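Local coordinates for protein Pab-dependent poly(a)-specific ribonuclease subunit PAN2 (Neurospora crassa, PDB 4CZW) that probably shortens the poly(A) tails of mRNA, releasing 5'-AMP, as the catalytic subunit of the Pan2-Pan3 deadenylase, through its metal-dependent exonuclease domain, at residues Asp439-Arg450 against His472-Gln483. Numbering follows the deposited sequence.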
loop_
_atom_site.group_PDB
_atom_site.type_symbol
_atom_site.label_atom_id
_atom_site.label_comp_id
_atom_site.label_asym_id
_atom_site.label_seq_id
_atom_site.Cartn_x
_atom_site.Cartn_y
_atom_site.Cartn_z
ATOM N N ASP A 439 20.469 13.674 11.745
ATOM C CA ASP A 439 21.600 13.442 12.637
ATOM C C ASP A 439 21.174 12.720 13.912
ATOM O O ASP A 439 22.008 12.176 14.636
ATOM C CB ASP A 439 22.281 14.765 12.991
ATOM C CG ASP A 439 22.820 15.488 11.773
ATOM O OD1 ASP A 439 23.241 14.807 10.813
ATOM O OD2 ASP A 439 22.825 16.737 11.776
ATOM N N THR A 440 19.873 12.719 14.178
ATOM C CA THR A 440 19.338 12.126 15.399
ATOM C C THR A 440 19.414 10.600 15.383
ATOM O O THR A 440 18.946 9.953 14.448
ATOM C CB THR A 440 17.874 12.551 15.627
ATOM O OG1 THR A 440 17.801 13.977 15.746
ATOM C CG2 THR A 440 17.324 11.915 16.894
ATOM N N VAL A 441 20.010 10.037 16.429
ATOM C CA VAL A 441 20.067 8.591 16.599
ATOM C C VAL A 441 19.099 8.152 17.693
ATOM O O VAL A 441 19.094 8.717 18.786
ATOM C CB VAL A 441 21.491 8.114 16.953
ATOM C CG1 VAL A 441 21.504 6.612 17.200
ATOM C CG2 VAL A 441 22.471 8.491 15.851
ATOM N N ILE A 442 18.277 7.152 17.395
ATOM C CA ILE A 442 17.318 6.645 18.370
ATOM C C ILE A 442 17.452 5.135 18.557
ATOM O O ILE A 442 17.642 4.392 17.593
ATOM C CB ILE A 442 15.866 6.984 17.963
ATOM C CG1 ILE A 442 15.568 6.482 16.548
ATOM C CG2 ILE A 442 15.624 8.484 18.046
ATOM C CD1 ILE A 442 14.162 6.783 16.081
ATOM N N ALA A 443 17.366 4.691 19.807
ATOM C CA ALA A 443 17.425 3.269 20.125
ATOM C C ALA A 443 16.018 2.700 20.259
ATOM O O ALA A 443 15.180 3.263 20.963
ATOM C CB ALA A 443 18.220 3.038 21.400
ATOM N N ILE A 444 15.759 1.583 19.586
ATOM C CA ILE A 444 14.412 1.025 19.541
ATOM C C ILE A 444 14.391 -0.493 19.750
ATOM O O ILE A 444 15.262 -1.213 19.260
ATOM C CB ILE A 444 13.719 1.372 18.197
ATOM C CG1 ILE A 444 12.289 0.829 18.159
ATOM C CG2 ILE A 444 14.536 0.861 17.015
ATOM C CD1 ILE A 444 11.544 1.155 16.885
ATOM N N ASP A 445 13.399 -0.961 20.501
ATOM C CA ASP A 445 13.158 -2.389 20.680
ATOM C C ASP A 445 11.670 -2.636 20.921
ATOM O O ASP A 445 10.974 -1.777 21.460
ATOM C CB ASP A 445 13.986 -2.942 21.842
ATOM C CG ASP A 445 13.850 -4.446 21.987
ATOM O OD1 ASP A 445 13.842 -5.145 20.952
ATOM O OD2 ASP A 445 13.741 -4.927 23.133
ATOM N N THR A 446 11.183 -3.806 20.515
ATOM C CA THR A 446 9.763 -4.120 20.644
ATOM C C THR A 446 9.520 -5.460 21.335
ATOM O O THR A 446 10.448 -6.241 21.544
ATOM C CB THR A 446 9.066 -4.148 19.266
ATOM O OG1 THR A 446 9.597 -5.223 18.481
ATOM C CG2 THR A 446 9.269 -2.832 18.528
ATOM N N GLU A 447 8.264 -5.711 21.692
ATOM C CA GLU A 447 7.861 -6.983 22.284
ATOM C C GLU A 447 6.725 -7.605 21.476
ATOM O O GLU A 447 5.844 -6.896 20.988
ATOM C CB GLU A 447 7.437 -6.795 23.742
ATOM C CG GLU A 447 8.495 -6.149 24.627
ATOM C CD GLU A 447 9.726 -7.021 24.816
ATOM O OE1 GLU A 447 9.641 -8.244 24.578
ATOM O OE2 GLU A 447 10.780 -6.478 25.207
ATOM N N PHE A 448 6.746 -8.927 21.338
ATOM C CA PHE A 448 5.776 -9.620 20.492
ATOM C C PHE A 448 4.738 -10.396 21.296
ATOM O O PHE A 448 4.956 -10.733 22.460
ATOM C CB PHE A 448 6.483 -10.588 19.537
ATOM C CG PHE A 448 7.414 -9.926 18.558
ATOM C CD1 PHE A 448 7.370 -8.559 18.342
ATOM C CD2 PHE A 448 8.329 -10.682 17.844
ATOM C CE1 PHE A 448 8.230 -7.957 17.441
ATOM C CE2 PHE A 448 9.187 -10.088 16.939
ATOM C CZ PHE A 448 9.138 -8.724 16.739
ATOM N N ILE A 449 3.606 -10.675 20.656
ATOM C CA ILE A 449 2.623 -11.619 21.179
ATOM C C ILE A 449 2.151 -12.517 20.041
ATOM O O ILE A 449 2.391 -12.221 18.870
ATOM C CB ILE A 449 1.413 -10.909 21.829
ATOM C CG1 ILE A 449 0.805 -9.880 20.873
ATOM C CG2 ILE A 449 1.814 -10.254 23.143
ATOM C CD1 ILE A 449 -0.395 -10.393 20.100
ATOM N N ARG A 450 1.478 -13.610 20.382
ATOM C CA ARG A 450 1.009 -14.555 19.375
ATOM C C ARG A 450 -0.452 -14.316 19.009
ATOM O O ARG A 450 -1.288 -14.069 19.878
ATOM C CB ARG A 450 1.190 -15.992 19.864
ATOM C CG ARG A 450 2.627 -16.375 20.172
ATOM C CD ARG A 450 3.074 -17.542 19.310
ATOM N NE ARG A 450 4.272 -18.189 19.839
ATOM C CZ ARG A 450 4.251 -19.226 20.670
ATOM N NH1 ARG A 450 3.093 -19.736 21.067
ATOM N NH2 ARG A 450 5.387 -19.756 21.103
ATOM N N HIS A 472 2.878 -13.066 14.555
ATOM C CA HIS A 472 3.266 -12.164 15.634
ATOM C C HIS A 472 2.670 -10.774 15.444
ATOM O O HIS A 472 2.257 -10.407 14.345
ATOM C CB HIS A 472 4.790 -12.066 15.733
ATOM C CG HIS A 472 5.446 -13.306 16.256
ATOM N ND1 HIS A 472 5.413 -13.660 17.587
ATOM C CD2 HIS A 472 6.159 -14.271 15.628
ATOM C CE1 HIS A 472 6.073 -14.792 17.757
ATOM N NE2 HIS A 472 6.536 -15.182 16.583
ATOM N N ALA A 473 2.633 -10.007 16.527
ATOM C CA ALA A 473 2.137 -8.638 16.484
ATOM C C ALA A 473 2.793 -7.800 17.573
ATOM O O ALA A 473 3.078 -8.297 18.662
ATOM C CB ALA A 473 0.626 -8.613 16.633
ATOM N N ILE A 474 3.035 -6.529 17.270
ATOM C CA ILE A 474 3.638 -5.618 18.232
ATOM C C ILE A 474 2.706 -5.377 19.413
ATOM O O ILE A 474 1.565 -4.949 19.237
ATOM C CB ILE A 474 3.994 -4.265 17.587
ATOM C CG1 ILE A 474 4.912 -4.474 16.381
ATOM C CG2 ILE A 474 4.648 -3.343 18.605
ATOM C CD1 ILE A 474 6.225 -5.136 16.727
ATOM N N ALA A 475 3.194 -5.663 20.615
ATOM C CA ALA A 475 2.422 -5.436 21.831
ATOM C C ALA A 475 2.990 -4.253 22.605
ATOM O O ALA A 475 2.299 -3.633 23.412
ATOM C CB ALA A 475 2.410 -6.682 22.696
ATOM N N ARG A 476 4.258 -3.951 22.347
ATOM C CA ARG A 476 4.935 -2.839 22.999
ATOM C C ARG A 476 6.077 -2.325 22.129
ATOM O O ARG A 476 6.844 -3.109 21.571
ATOM C CB ARG A 476 5.464 -3.257 24.372
ATOM C CG ARG A 476 6.190 -2.153 25.121
ATOM C CD ARG A 476 6.844 -2.678 26.387
ATOM N NE ARG A 476 7.592 -1.636 27.086
ATOM C CZ ARG A 476 8.341 -1.849 28.162
ATOM N NH1 ARG A 476 8.446 -3.070 28.668
ATOM N NH2 ARG A 476 8.988 -0.842 28.732
ATOM N N ALA A 477 6.183 -1.007 22.011
ATOM C CA ALA A 477 7.244 -0.393 21.223
ATOM C C ALA A 477 7.957 0.688 22.026
ATOM O O ALA A 477 7.355 1.693 22.403
ATOM C CB ALA A 477 6.682 0.183 19.934
ATOM N N SER A 478 9.244 0.476 22.285
ATOM C CA SER A 478 10.029 1.423 23.066
ATOM C C SER A 478 11.106 2.093 22.221
ATOM O O SER A 478 11.950 1.420 21.631
ATOM C CB SER A 478 10.672 0.724 24.265
ATOM O OG SER A 478 9.693 0.113 25.086
ATOM N N VAL A 479 11.070 3.420 22.164
ATOM C CA VAL A 479 12.103 4.176 21.467
ATOM C C VAL A 479 12.825 5.089 22.455
ATOM O O VAL A 479 12.192 5.779 23.255
ATOM C CB VAL A 479 11.526 5.009 20.310
ATOM C CG1 VAL A 479 12.646 5.476 19.397
ATOM C CG2 VAL A 479 10.519 4.191 19.522
ATOM N N VAL A 480 14.152 5.087 22.387
ATOM C CA VAL A 480 14.982 5.729 23.398
ATOM C C VAL A 480 15.957 6.740 22.791
ATOM O O VAL A 480 16.532 6.497 21.729
ATOM C CB VAL A 480 15.765 4.659 24.203
ATOM C CG1 VAL A 480 16.947 5.265 24.936
ATOM C CG2 VAL A 480 14.835 3.938 25.169
ATOM N N ARG A 481 16.119 7.880 23.462
ATOM C CA ARG A 481 17.101 8.888 23.066
ATOM C C ARG A 481 18.503 8.294 22.971
ATOM O O ARG A 481 18.984 7.661 23.911
ATOM C CB ARG A 481 17.102 10.054 24.056
ATOM C CG ARG A 481 15.814 10.855 24.092
ATOM C CD ARG A 481 15.870 11.921 25.176
ATOM N NE ARG A 481 14.696 12.788 25.155
ATOM C CZ ARG A 481 13.562 12.526 25.797
ATOM N NH1 ARG A 481 13.444 11.415 26.511
ATOM N NH2 ARG A 481 12.544 13.374 25.722
ATOM N N GLY A 482 19.158 8.504 21.835
ATOM C CA GLY A 482 20.484 7.958 21.612
ATOM C C GLY A 482 21.596 8.966 21.832
ATOM O O GLY A 482 22.774 8.646 21.659
ATOM N N GLN A 483 21.223 10.182 22.219
ATOM C CA GLN A 483 22.196 11.247 22.439
ATOM C C GLN A 483 21.597 12.378 23.268
ATOM O O GLN A 483 20.397 12.383 23.549
ATOM C CB GLN A 483 22.705 11.779 21.099
ATOM C CG GLN A 483 21.606 12.276 20.173
ATOM C CD GLN A 483 21.937 12.055 18.711
ATOM O OE1 GLN A 483 22.411 10.985 18.327
ATOM N NE2 GLN A 483 21.691 13.065 17.885
#
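Ala-475 is the extra residue of a beta bulge where strands 441-450 and 472-481 lie antiparallel, and its methyl lies on Ile-449. Its N donates an almost straight bond to Glu-447 O (2.9 Å, 174°), and its CB rests against Ile-449 CG2 at 3.6 Å. The CG1 branch of Ile-449 sits between backbone N and carbonyl carbon (chi1 52°), which brings CD1 to Ala-473 CB. Near the bulge, the Ile-474 CD1 methyl points into the groove bordered by Thr-446 and Phe-448, 3.5 Å from Phe-448 CE1. The Phe-448 and His-472 rings are inclined by 41°, with Phe-448 CD2 over one face of the imidazole. Both strands belong to the central mixed sheet of the RNase H-like DEDD exonuclease domain, and Asp-445 and Glu-447 probably bind the catalytic metal cations, as in related exonucleases. Beyond the bulge the pairing is regular: Asp-445 and Ser-478 exchange backbone bonds of 3.0 Å between N and O in each direction. Glu-447 and Arg-476 run side by side, CB to CB 4.1 Å, but the extended Arg-476 carries its guanidinium to Asp-603 and Asp-493. On the other face, Val-479 spreads its methyls like a fork, CG1 against Ile-442 CB (3.8 Å) and CG2 against Ile-444 CG1 (4.0 Å), and Phe-491 packs on Ile-442 and Val-479. At the far end Gln-483 reaches across to the start of the first strand, where OE1 accepts a weak bond from Val-441 N and NE2 donates a weak one to Asp-439 O.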